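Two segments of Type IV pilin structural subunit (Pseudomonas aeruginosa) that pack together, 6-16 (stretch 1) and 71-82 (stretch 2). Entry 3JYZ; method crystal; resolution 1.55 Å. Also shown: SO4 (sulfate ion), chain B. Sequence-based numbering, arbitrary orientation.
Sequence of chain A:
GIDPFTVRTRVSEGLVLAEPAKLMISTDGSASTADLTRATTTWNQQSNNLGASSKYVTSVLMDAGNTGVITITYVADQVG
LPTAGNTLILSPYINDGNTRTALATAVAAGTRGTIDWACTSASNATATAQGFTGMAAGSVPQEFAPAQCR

Stretch 1, residues 6-16: TVRTRVSEGLV
Stretch 2, residues 71-82: TITYVADQVGLP

Residues 6-16 form one uninterrupted stretch of a longer helix, with phi/psi near -60/-40 throughout. Residues 71-74 are the end of a β-strand that crosses this helix at 141° between N-to-C directions, closer to antiparallel than to parallel, with the axes 9.4 Å apart at closest approach. After Val75, at the N-cap position, residues 76-79 make a short helix, and Gly80 leaves it with phi/psi of 109/31. The register follows from the two ends: the CA atoms of Val7 and Val79 lie 5.7 Å apart, and those of Gly14 and Ile72 7.0 Å apart. Together the stretches bury 471 Å².

The central polar contact is made by Tyr74. The CA-to-CB bond of Tyr74 points toward the helix, and with chi1 at -69° (m) and chi2 at -89° Tyr74 OH donates a 2.7 Å hydrogen bond to Val11 O. Val11 O also accepts a weak backbone hydrogen bond from Gly14 N, at 3.0 Å. The phenol passes close to the helix backbone, with Tyr74 OH 3.5 Å from Gly14 CA. Glycine suits position 14, since a CB on Gly14 would point toward the strand and lie 2.3 Å from Tyr74 OH, a clash. Val11, in the t rotamer, places CG1 3.7 Å from Tyr74 CZ, adding an apolar contact to the hydrogen bond.

Beside this site, Ile72 (m, t) points toward the helix, and its CD1 lies 3.7 Å from Gly14 O and 3.9 Å from Leu15 CD2. The CB of Leu15 points sideways, but its m, t conformation brings the end of the side chain nearer to the strand. Thr71 and Thr73, alternating with Ile72 and Tyr74, make no contact with the helix.

At the other end, three β-branched valines interlock. Val7, Val11 and Val79 are all t; Val79 CG1 lies 3.9 Å from both Val7 CG1 and Val11 CG2. Leu81 (m, t) extends this apolar cluster, with CD2 3.7 Å from Val7 CG1. Gly80 is fitted to its turn twice over: its positive phi would jam a CB against the preceding carbonyl, and that CB would also clash with Val7 CG2 at 2.9 Å.

Arg10 borders the cluster. The extended m, t, t side chain of Arg10 lays Arg10 CB 4.0 Å from Val79 CG1 and carries Arg10 NH1 to 3.2 Å from Gln78 O, so one long residue combines an apolar contact with a polar end. Val79 O, 3.5 Å from Val7 CG2, is buried without a polar partner. Away from the contact, Arg8 NH1 donates a 3.2 Å hydrogen bond to O1 of the sulfate.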

# COMPACT_ATOMS: atom_id res chain seq x y z
N THR A 6 6.41 16.10 -12.02
CA THR A 6 5.03 16.41 -11.70
C THR A 6 4.22 15.13 -11.50
O THR A 6 3.42 15.02 -10.57
CB THR A 6 4.41 17.31 -12.77
OG1 THR A 6 5.15 18.54 -12.80
CG2 THR A 6 2.95 17.61 -12.47
N VAL A 7 4.46 14.14 -12.36
CA VAL A 7 3.81 12.84 -12.22
C VAL A 7 4.09 12.22 -10.84
O VAL A 7 3.16 11.76 -10.16
CB VAL A 7 4.24 11.87 -13.33
CG1 VAL A 7 3.65 10.49 -13.09
CG2 VAL A 7 3.82 12.40 -14.70
N ARG A 8 5.35 12.23 -10.41
CA ARG A 8 5.71 11.70 -9.10
C ARG A 8 4.99 12.41 -7.98
O ARG A 8 4.64 11.80 -6.96
CB ARG A 8 7.21 11.87 -8.83
CG ARG A 8 8.05 10.83 -9.48
CD ARG A 8 9.51 11.08 -9.20
NE ARG A 8 10.29 10.57 -10.32
CZ ARG A 8 11.61 10.72 -10.43
NH1 ARG A 8 12.30 11.38 -9.50
NH2 ARG A 8 12.22 10.23 -11.49
N THR A 9 4.82 13.72 -8.13
CA THR A 9 4.20 14.51 -7.09
C THR A 9 2.73 14.09 -6.98
O THR A 9 2.19 13.98 -5.88
CB THR A 9 4.38 16.02 -7.35
OG1 THR A 9 5.39 16.51 -6.46
CG2 THR A 9 3.10 16.76 -7.11
N ARG A 10 2.10 13.80 -8.10
CA ARG A 10 0.73 13.32 -8.08
C ARG A 10 0.62 11.90 -7.52
O ARG A 10 -0.32 11.59 -6.78
CB ARG A 10 0.09 13.45 -9.46
CG ARG A 10 -0.06 14.91 -9.87
CD ARG A 10 -0.42 15.10 -11.33
NE ARG A 10 -0.41 16.51 -11.68
CZ ARG A 10 -0.62 16.98 -12.91
NH1 ARG A 10 -0.86 16.16 -13.91
NH2 ARG A 10 -0.58 18.29 -13.12
N VAL A 11 1.59 11.05 -7.85
CA VAL A 11 1.65 9.71 -7.26
C VAL A 11 1.84 9.80 -5.74
O VAL A 11 1.23 9.04 -4.99
CB VAL A 11 2.75 8.85 -7.93
CG1 VAL A 11 2.90 7.52 -7.21
CG2 VAL A 11 2.42 8.61 -9.40
N SER A 12 2.66 10.74 -5.28
CA SER A 12 2.84 10.95 -3.84
C SER A 12 1.53 11.28 -3.13
O SER A 12 1.33 10.87 -1.98
CB SER A 12 3.88 12.03 -3.56
OG SER A 12 5.18 11.52 -3.79
N GLU A 13 0.67 12.03 -3.77
CA GLU A 13 -0.63 12.26 -3.19
C GLU A 13 -1.36 11.04 -2.82
O GLU A 13 -1.99 11.04 -1.83
CB GLU A 13 -1.48 13.17 -4.09
CG GLU A 13 -0.85 14.54 -4.13
CD GLU A 13 -1.77 15.67 -3.63
OE1 GLU A 13 -1.44 16.36 -2.60
OE2 GLU A 13 -2.82 15.86 -4.32
N GLY A 14 -1.31 10.00 -3.66
CA GLY A 14 -1.95 8.73 -3.37
C GLY A 14 -1.42 8.06 -2.12
O GLY A 14 -2.16 7.40 -1.39
N LEU A 15 -0.13 8.21 -1.87
CA LEU A 15 0.46 7.63 -0.67
C LEU A 15 -0.13 8.29 0.56
O LEU A 15 -0.43 7.63 1.55
CB LEU A 15 1.98 7.78 -0.71
CG LEU A 15 2.65 6.94 -1.81
CD1 LEU A 15 4.13 7.24 -1.86
CD2 LEU A 15 2.42 5.46 -1.55
N VAL A 16 -0.32 9.60 0.50
CA VAL A 16 -0.91 10.32 1.62
C VAL A 16 -2.35 9.85 1.85
O VAL A 16 -2.80 9.72 2.99
CB VAL A 16 -0.84 11.85 1.37
CG1 VAL A 16 -1.59 12.60 2.46
CG2 VAL A 16 0.62 12.29 1.32
N THR A 71 -3.52 -1.93 -2.39
CA THR A 71 -3.25 -1.54 -3.77
C THR A 71 -3.82 -0.15 -4.01
O THR A 71 -5.02 0.08 -3.79
CB THR A 71 -3.88 -2.51 -4.77
OG1 THR A 71 -3.36 -3.82 -4.54
CG2 THR A 71 -3.58 -2.09 -6.21
N ILE A 72 -2.96 0.77 -4.44
CA ILE A 72 -3.41 2.08 -4.87
C ILE A 72 -3.45 2.08 -6.39
O ILE A 72 -2.44 1.80 -7.04
CB ILE A 72 -2.46 3.17 -4.42
CG1 ILE A 72 -2.25 3.12 -2.91
CG2 ILE A 72 -2.98 4.54 -4.86
CD1 ILE A 72 -1.13 4.05 -2.45
N THR A 73 -4.62 2.39 -6.94
CA THR A 73 -4.80 2.49 -8.38
C THR A 73 -5.00 3.96 -8.74
O THR A 73 -5.87 4.63 -8.19
CB THR A 73 -6.02 1.67 -8.83
OG1 THR A 73 -5.82 0.29 -8.49
CG2 THR A 73 -6.25 1.81 -10.34
N TYR A 74 -4.18 4.45 -9.66
CA TYR A 74 -4.22 5.86 -10.06
C TYR A 74 -5.06 6.08 -11.31
O TYR A 74 -5.18 5.19 -12.13
CB TYR A 74 -2.80 6.35 -10.30
CG TYR A 74 -2.02 6.44 -9.02
CD1 TYR A 74 -2.04 7.59 -8.27
CD2 TYR A 74 -1.32 5.34 -8.54
CE1 TYR A 74 -1.36 7.68 -7.08
CE2 TYR A 74 -0.63 5.41 -7.34
CZ TYR A 74 -0.65 6.59 -6.62
OH TYR A 74 0.02 6.71 -5.42
N VAL A 75 -5.63 7.28 -11.43
CA VAL A 75 -6.32 7.65 -12.66
C VAL A 75 -5.23 8.05 -13.66
O VAL A 75 -4.69 9.15 -13.60
CB VAL A 75 -7.32 8.80 -12.44
CG1 VAL A 75 -8.21 8.96 -13.68
CG2 VAL A 75 -8.18 8.53 -11.20
N ALA A 76 -4.91 7.12 -14.55
CA ALA A 76 -3.74 7.27 -15.42
C ALA A 76 -3.72 8.60 -16.17
O ALA A 76 -2.71 9.29 -16.21
CB ALA A 76 -3.63 6.11 -16.37
N ASP A 77 -4.85 9.00 -16.76
CA ASP A 77 -4.82 10.20 -17.59
C ASP A 77 -4.90 11.53 -16.82
O ASP A 77 -4.77 12.61 -17.41
CB ASP A 77 -5.86 10.12 -18.72
CG ASP A 77 -7.29 10.19 -18.23
OD1 ASP A 77 -7.51 10.38 -17.02
OD2 ASP A 77 -8.20 10.06 -19.08
N GLN A 78 -5.10 11.47 -15.50
CA GLN A 78 -5.02 12.66 -14.67
C GLN A 78 -3.62 12.81 -14.08
O GLN A 78 -3.15 13.92 -13.82
CB GLN A 78 -6.07 12.64 -13.55
CG GLN A 78 -7.52 12.46 -14.01
CD GLN A 78 -8.02 13.59 -14.89
OE1 GLN A 78 -7.75 14.77 -14.63
NE2 GLN A 78 -8.76 13.24 -15.93
N VAL A 79 -2.97 11.67 -13.86
CA VAL A 79 -1.65 11.67 -13.25
C VAL A 79 -0.55 11.83 -14.30
O VAL A 79 0.43 12.54 -14.07
CB VAL A 79 -1.42 10.36 -12.46
CG1 VAL A 79 -0.02 10.32 -11.88
CG2 VAL A 79 -2.46 10.23 -11.36
N GLY A 80 -0.73 11.18 -15.45
CA GLY A 80 0.28 11.16 -16.49
C GLY A 80 0.96 9.81 -16.66
O GLY A 80 2.13 9.74 -17.03
N LEU A 81 0.23 8.73 -16.39
CA LEU A 81 0.79 7.38 -16.39
C LEU A 81 0.28 6.55 -17.56
O LEU A 81 -0.78 6.84 -18.12
CB LEU A 81 0.43 6.66 -15.10
CG LEU A 81 0.96 7.27 -13.80
CD1 LEU A 81 0.18 6.71 -12.62
CD2 LEU A 81 2.46 6.99 -13.65
N PRO A 82 1.01 5.48 -17.92
CA PRO A 82 0.51 4.52 -18.90
C PRO A 82 -0.79 3.89 -18.41
O PRO A 82 -0.99 3.76 -17.20
CB PRO A 82 1.62 3.46 -18.97
CG PRO A 82 2.85 4.18 -18.52
CD PRO A 82 2.39 5.17 -17.49
S SO4 B . 12.37 11.56 -5.58
O1 SO4 B . 12.04 12.76 -6.60
O2 SO4 B . 12.37 12.16 -4.31
O3 SO4 B . 11.38 10.60 -5.82
O4 SO4 B . 13.71 11.15 -5.97